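Local coordinates for protein tyrocidine synthetase 3 (Brevibacillus brevis, PDB 2JGP) that takes part in nonribosomal synthesis of the antibiotic tyrocidine, pairing a peptidyl carrier domain with a condensation domain that forms peptide bonds, at residues A335-N338 and V339-A342; M492-F495 and S496-F499. All coordinates share one frame; numbering follows the deposited sequence.

Contact 1 (A335-N338 and V339-A342)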
ATOM      1  N   ALA A 335      15.385  -3.743   5.461  1.00 55.88           N
ATOM      2  CA  ALA A 335      16.835  -3.794   5.420  1.00 55.91           C
ATOM      3  C   ALA A 335      17.324  -5.242   5.496  1.00 55.96           C
ATOM      4  O   ALA A 335      18.153  -5.660   4.694  1.00 56.60           O
ATOM      5  CB  ALA A 335      17.425  -2.962   6.564  1.00 55.59           C
ATOM      6  N   ALA A 336      16.796  -6.005   6.454  1.00 56.05           N
ATOM      7  CA  ALA A 336      17.153  -7.419   6.612  1.00 56.35           C
ATOM      8  C   ALA A 336      16.763  -8.230   5.376  1.00 56.37           C
ATOM      9  O   ALA A 336      17.468  -9.155   4.973  1.00 56.83           O
ATOM     10  CB  ALA A 336      16.483  -8.007   7.858  1.00 56.14           C
ATOM     11  N   TYR A 337      15.636  -7.873   4.773  1.00 56.69           N
ATOM     12  CA  TYR A 337      15.183  -8.557   3.575  1.00 56.69           C
ATOM     13  C   TYR A 337      16.151  -8.298   2.418  1.00 56.72           C
ATOM     14  O   TYR A 337      16.513  -9.226   1.694  1.00 57.23           O
ATOM     15  CB  TYR A 337      13.752  -8.138   3.231  1.00 56.97           C
ATOM     16  CG  TYR A 337      13.169  -8.876   2.052  1.00 56.77           C
ATOM     17  CD1 TYR A 337      13.071 -10.264   2.056  1.00 56.99           C
ATOM     18  CD2 TYR A 337      12.704  -8.186   0.938  1.00 57.19           C
ATOM     19  CE1 TYR A 337      12.536 -10.948   0.969  1.00 56.96           C
ATOM     20  CE2 TYR A 337      12.169  -8.865  -0.153  1.00 57.40           C
ATOM     21  CZ  TYR A 337      12.083 -10.243  -0.125  1.00 57.04           C
ATOM     22  OH  TYR A 337      11.557 -10.923  -1.203  1.00 58.15           O
ATOM     23  N   ASN A 338      16.600  -7.055   2.266  1.00 56.60           N
ATOM     24  CA  ASN A 338      17.612  -6.734   1.251  1.00 56.84           C
ATOM     25  C   ASN A 338      18.925  -7.520   1.391  1.00 56.94           C
ATOM     26  O   ASN A 338      19.509  -7.941   0.386  1.00 56.70           O
ATOM     27  CB  ASN A 338      17.921  -5.238   1.224  1.00 56.74           C
ATOM     28  CG  ASN A 338      16.961  -4.465   0.357  1.00 56.49           C
ATOM     29  OD1 ASN A 338      17.273  -4.141  -0.791  1.00 56.95           O
ATOM     30  ND2 ASN A 338      15.789  -4.166   0.894  1.00 55.07           N
ATOM     31  N   VAL A 339      19.398  -7.712   2.620  1.00 57.31           N
ATOM     32  CA  VAL A 339      20.618  -8.515   2.824  1.00 57.77           C
ATOM     33  C   VAL A 339      20.367 -10.007   2.531  1.00 57.70           C
ATOM     34  O   VAL A 339      21.237 -10.685   1.986  1.00 57.79           O
ATOM     35  CB  VAL A 339      21.317  -8.282   4.208  1.00 58.19           C
ATOM     36  CG1 VAL A 339      20.401  -7.635   5.230  1.00 59.39           C
ATOM     37  CG2 VAL A 339      21.949  -9.573   4.752  1.00 57.72           C
ATOM     38  N   LEU A 340      19.167 -10.489   2.855  1.00 57.52           N
ATOM     39  CA  LEU A 340      18.751 -11.854   2.514  1.00 57.61           C
ATOM     40  C   LEU A 340      18.844 -12.078   1.004  1.00 57.22           C
ATOM     41  O   LEU A 340      19.477 -13.033   0.544  1.00 57.09           O
ATOM     42  CB  LEU A 340      17.313 -12.103   2.981  1.00 57.77           C
ATOM     43  CG  LEU A 340      16.803 -13.526   3.278  1.00 59.17           C
ATOM     44  CD1 LEU A 340      15.389 -13.694   2.759  1.00 58.47           C
ATOM     45  CD2 LEU A 340      17.693 -14.635   2.765  1.00 59.86           C
ATOM     46  N   LEU A 341      18.216 -11.184   0.243  1.00 56.99           N
ATOM     47  CA  LEU A 341      18.224 -11.270  -1.219  1.00 56.91           C
ATOM     48  C   LEU A 341      19.637 -11.116  -1.779  1.00 56.88           C
ATOM     49  O   LEU A 341      20.011 -11.814  -2.719  1.00 56.49           O
ATOM     50  CB  LEU A 341      17.305 -10.204  -1.831  1.00 56.90           C
ATOM     51  CG  LEU A 341      15.801 -10.304  -1.539  1.00 56.86           C
ATOM     52  CD1 LEU A 341      15.077  -9.114  -2.139  1.00 56.48           C
ATOM     53  CD2 LEU A 341      15.221 -11.614  -2.055  1.00 55.98           C
ATOM     54  N   ALA A 342      20.409 -10.194  -1.204  1.00 56.91           N
ATOM     55  CA  ALA A 342      21.793  -9.960  -1.622  1.00 57.27           C
ATOM     56  C   ALA A 342      22.645 -11.225  -1.507  1.00 57.50           C
ATOM     57  O   ALA A 342      23.466 -11.514  -2.381  1.00 57.78           O
ATOM     58  CB  ALA A 342      22.411  -8.832  -0.804  1.00 57.24           C
TER
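Tyr-337 and Leu-341, one turn apart on a largely buried part of helix 329-345, illustrate how i to i+4 neighbours assemble part of a helix's packing surface inside a condensation domain, a member of the chloramphenicol acetyltransferase-like fold. The backbone bonds come first. Ala-335, Ala-336, Tyr-337 and Asn-338 each offer their carbonyl to the amide four residues on, an unbroken alpha-helical ladder whose bond from Leu-341 N to Tyr-337 O is 3.0 Å long and nearly straight at 168°. The aromatic contact is laid over this ladder. With CG anti to the backbone N (chi1 -176°), the phenol ring swings toward the next turn, and the isobutyl branch of Leu-341 lies over one of its faces. CD1 of Leu-341 makes a CH-pi contact 4.0 Å from the centroid of the Tyr-337 ring, 29° off the normal; it is displaced toward CE2 of Tyr-337, which it approaches to 3.5 Å. Leu-340 adds looser apolar packing, its CD1 standing 4.2 Å from CD1 of Tyr-337. Two polar groups bond beyond these pairs: Tyr-337 OH is hydrogen-bonded to Thr-430 OG1 and Asn-338 ND2 to Leu-334 O, each bond giving a buried side chain a polar partner. Strand 350-356 meets the Leu-341 side, and helix 387-403 lies against Ala-335 and Asn-338. At the far end of the segment, CB of Ala-342 lies 3.3 Å from Asn-338 O, the same oxygen that accepts the Ala-342 N-H at 2.9 Å.

Contact 2 (M492-F495 and S496-F499)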
ATOM      1  N   MET A 492      12.068 -22.570   0.067  1.00 57.53           N
ATOM      2  CA  MET A 492      11.426 -21.380   0.618  1.00 58.01           C
ATOM      3  C   MET A 492      11.341 -21.423   2.142  1.00 58.16           C
ATOM      4  O   MET A 492      11.467 -20.389   2.798  1.00 57.66           O
ATOM      5  CB  MET A 492      10.045 -21.186  -0.010  1.00 58.19           C
ATOM      6  CG  MET A 492      10.114 -20.774  -1.472  1.00 59.14           C
ATOM      7  SD  MET A 492      10.648 -19.063  -1.672  1.00 63.37           S
ATOM      8  CE  MET A 492      12.397 -19.257  -2.000  1.00 63.03           C
ATOM      9  N   GLU A 493      11.129 -22.608   2.706  1.00 58.48           N
ATOM     10  CA  GLU A 493      11.224 -22.769   4.162  1.00 58.88           C
ATOM     11  C   GLU A 493      12.640 -22.456   4.656  1.00 58.81           C
ATOM     12  O   GLU A 493      12.806 -21.840   5.702  1.00 58.89           O
ATOM     13  CB  GLU A 493      10.773 -24.167   4.598  1.00 59.21           C
ATOM     14  CG  GLU A 493       9.257 -24.366   4.488  1.00 60.39           C
ATOM     15  CD  GLU A 493       8.798 -25.778   4.817  1.00 62.22           C
ATOM     16  OE1 GLU A 493       9.650 -26.680   4.979  1.00 63.61           O
ATOM     17  OE2 GLU A 493       7.570 -25.988   4.906  1.00 64.26           O
ATOM     18  N   ARG A 494      13.653 -22.851   3.888  1.00 58.76           N
ATOM     19  CA  ARG A 494      15.047 -22.541   4.223  1.00 58.89           C
ATOM     20  C   ARG A 494      15.349 -21.047   4.063  1.00 58.62           C
ATOM     21  O   ARG A 494      16.067 -20.466   4.880  1.00 58.35           O
ATOM     22  CB  ARG A 494      16.005 -23.369   3.357  1.00 58.94           C
ATOM     23  CG  ARG A 494      17.478 -23.179   3.699  1.00 60.25           C
ATOM     24  CD  ARG A 494      18.390 -24.055   2.843  1.00 61.89           C
ATOM     25  NE  ARG A 494      18.151 -25.482   3.075  1.00 63.25           N
ATOM     26  CZ  ARG A 494      17.518 -26.313   2.247  1.00 65.16           C
ATOM     27  NH1 ARG A 494      17.037 -25.901   1.077  1.00 66.36           N
ATOM     28  NH2 ARG A 494      17.372 -27.587   2.595  1.00 65.41           N
ATOM     29  N   PHE A 495      14.810 -20.457   2.995  1.00 58.31           N
ATOM     30  CA  PHE A 495      14.877 -19.017   2.724  1.00 58.32           C
ATOM     31  C   PHE A 495      14.359 -18.220   3.917  1.00 58.26           C
ATOM     32  O   PHE A 495      14.974 -17.239   4.334  1.00 58.34           O
ATOM     33  CB  PHE A 495      14.035 -18.726   1.469  1.00 58.13           C
ATOM     34  CG  PHE A 495      14.044 -17.287   1.008  1.00 57.68           C
ATOM     35  CD1 PHE A 495      15.135 -16.764   0.327  1.00 57.81           C
ATOM     36  CD2 PHE A 495      12.924 -16.480   1.191  1.00 58.31           C
ATOM     37  CE1 PHE A 495      15.125 -15.449  -0.133  1.00 58.32           C
ATOM     38  CE2 PHE A 495      12.901 -15.167   0.735  1.00 58.17           C
ATOM     39  CZ  PHE A 495      14.005 -14.652   0.065  1.00 59.00           C
ATOM     40  N   SER A 496      13.230 -18.661   4.467  1.00 58.51           N
ATOM     41  CA  SER A 496      12.608 -18.010   5.623  1.00 58.63           C
ATOM     42  C   SER A 496      13.453 -18.134   6.895  1.00 58.56           C
ATOM     43  O   SER A 496      13.621 -17.156   7.621  1.00 58.11           O
ATOM     44  CB  SER A 496      11.215 -18.591   5.869  1.00 58.61           C
ATOM     45  OG  SER A 496      10.404 -18.467   4.711  1.00 60.13           O
ATOM     46  N   ARG A 497      13.972 -19.334   7.161  1.00 58.76           N
ATOM     47  CA  ARG A 497      14.871 -19.560   8.296  1.00 58.63           C
ATOM     48  C   ARG A 497      16.113 -18.681   8.188  1.00 58.54           C
ATOM     49  O   ARG A 497      16.600 -18.171   9.193  1.00 57.92           O
ATOM     50  CB  ARG A 497      15.303 -21.033   8.386  1.00 59.14           C
ATOM     51  CG  ARG A 497      14.176 -22.017   8.693  1.00 59.58           C
ATOM     52  CD  ARG A 497      14.711 -23.377   9.151  1.00 61.00           C
ATOM     53  NE  ARG A 497      15.472 -24.074   8.109  1.00 61.52           N
ATOM     54  CZ  ARG A 497      14.941 -24.808   7.129  1.00 62.38           C
ATOM     55  NH1 ARG A 497      13.623 -24.965   7.022  1.00 62.11           N
ATOM     56  NH2 ARG A 497      15.740 -25.391   6.239  1.00 62.41           N
ATOM     57  N   HIS A 498      16.623 -18.517   6.967  1.00 58.43           N
ATOM     58  CA  HIS A 498      17.778 -17.656   6.731  1.00 58.75           C
ATOM     59  C   HIS A 498      17.469 -16.189   7.027  1.00 58.38           C
ATOM     60  O   HIS A 498      18.333 -15.465   7.524  1.00 58.87           O
ATOM     61  CB  HIS A 498      18.314 -17.822   5.305  1.00 58.97           C
ATOM     62  CG  HIS A 498      19.065 -19.102   5.089  1.00 59.64           C
ATOM     63  ND1 HIS A 498      19.517 -19.886   6.128  1.00 60.39           N
ATOM     64  CD2 HIS A 498      19.467 -19.717   3.953  1.00 60.09           C
ATOM     65  CE1 HIS A 498      20.147 -20.942   5.640  1.00 60.55           C
ATOM     66  NE2 HIS A 498      20.132 -20.862   4.322  1.00 60.38           N
ATOM     67  N   PHE A 499      16.244 -15.751   6.751  1.00 58.11           N
ATOM     68  CA  PHE A 499      15.829 -14.405   7.146  1.00 57.79           C
ATOM     69  C   PHE A 499      15.917 -14.243   8.669  1.00 57.44           C
ATOM     70  O   PHE A 499      16.405 -13.223   9.170  1.00 57.12           O
ATOM     71  CB  PHE A 499      14.406 -14.082   6.673  1.00 57.91           C
ATOM     72  CG  PHE A 499      13.929 -12.720   7.110  1.00 57.59           C
ATOM     73  CD1 PHE A 499      14.269 -11.588   6.385  1.00 57.87           C
ATOM     74  CD2 PHE A 499      13.172 -12.571   8.263  1.00 57.80           C
ATOM     75  CE1 PHE A 499      13.850 -10.328   6.797  1.00 57.86           C
ATOM     76  CE2 PHE A 499      12.750 -11.311   8.686  1.00 58.67           C
ATOM     77  CZ  PHE A 499      13.091 -10.192   7.948  1.00 58.39           C
TER
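Arg-494 runs alongside His-498 on helix 489-508, the two side chains pointing the same way, and the histidine ring uses one face for both aliphatic and backbone neighbours. CG of Arg-494 lies over that face in a CH-pi contact, 4.0 Å from the centroid of the His-498 ring, and Arg-494 O sits above the plane nearer the rim. Arg-497 is arranged differently. Its chain bends at chi3 (-65°) and folds back along the helix, bringing one guanidinium face down on CA of Arg-494, with NH2 of Arg-497 3.5 Å from Arg-494 CB. The two guanidinium planes stand almost perpendicular, 88° apart, with Arg-494 NE and Arg-497 NH2 separated by 4.0 Å. On the buried flank, where Met-492 and Ser-496 face strands 303-309 and 476-483 of the condensation domain and Phe-495 and Phe-499 face helix 329-345, the Ser-496 hydroxyl donates to Met-492 O at 2.9 Å. The amide of Ser-496 binds the same carbonyl at 3.0 Å from the opposite face of its plane, so two bonds grip one oxygen. The nearness of the two positive charges is probably unfavourable in itself; the salt bridge of Arg-494 NH2 to Glu-490 OE2 would offset part of it.

Both contacts are about two turns of alpha-helix within the condensation domain, and their helices, 329-345 and 489-508, pack directly on each other with contact centres about 12 Å apart. Contact 1 is almost wholly buried and mainly apolar, whereas contact 2 is amphipathic, with arginines and a glutamate toward solvent and Phe-495 and Phe-499 turned inward. These two phenylalanines join the pair: Phe-495 meets Leu-340 and Leu-341, and CE1 of Phe-499 lies 3.7 Å from CB of Ala-336. Phe-467 links them again, its ring meeting both Tyr-337 and Phe-499. In contact 1 polar side chains bond to single neutral partners, whereas contact 2 gathers charged groups near the surface.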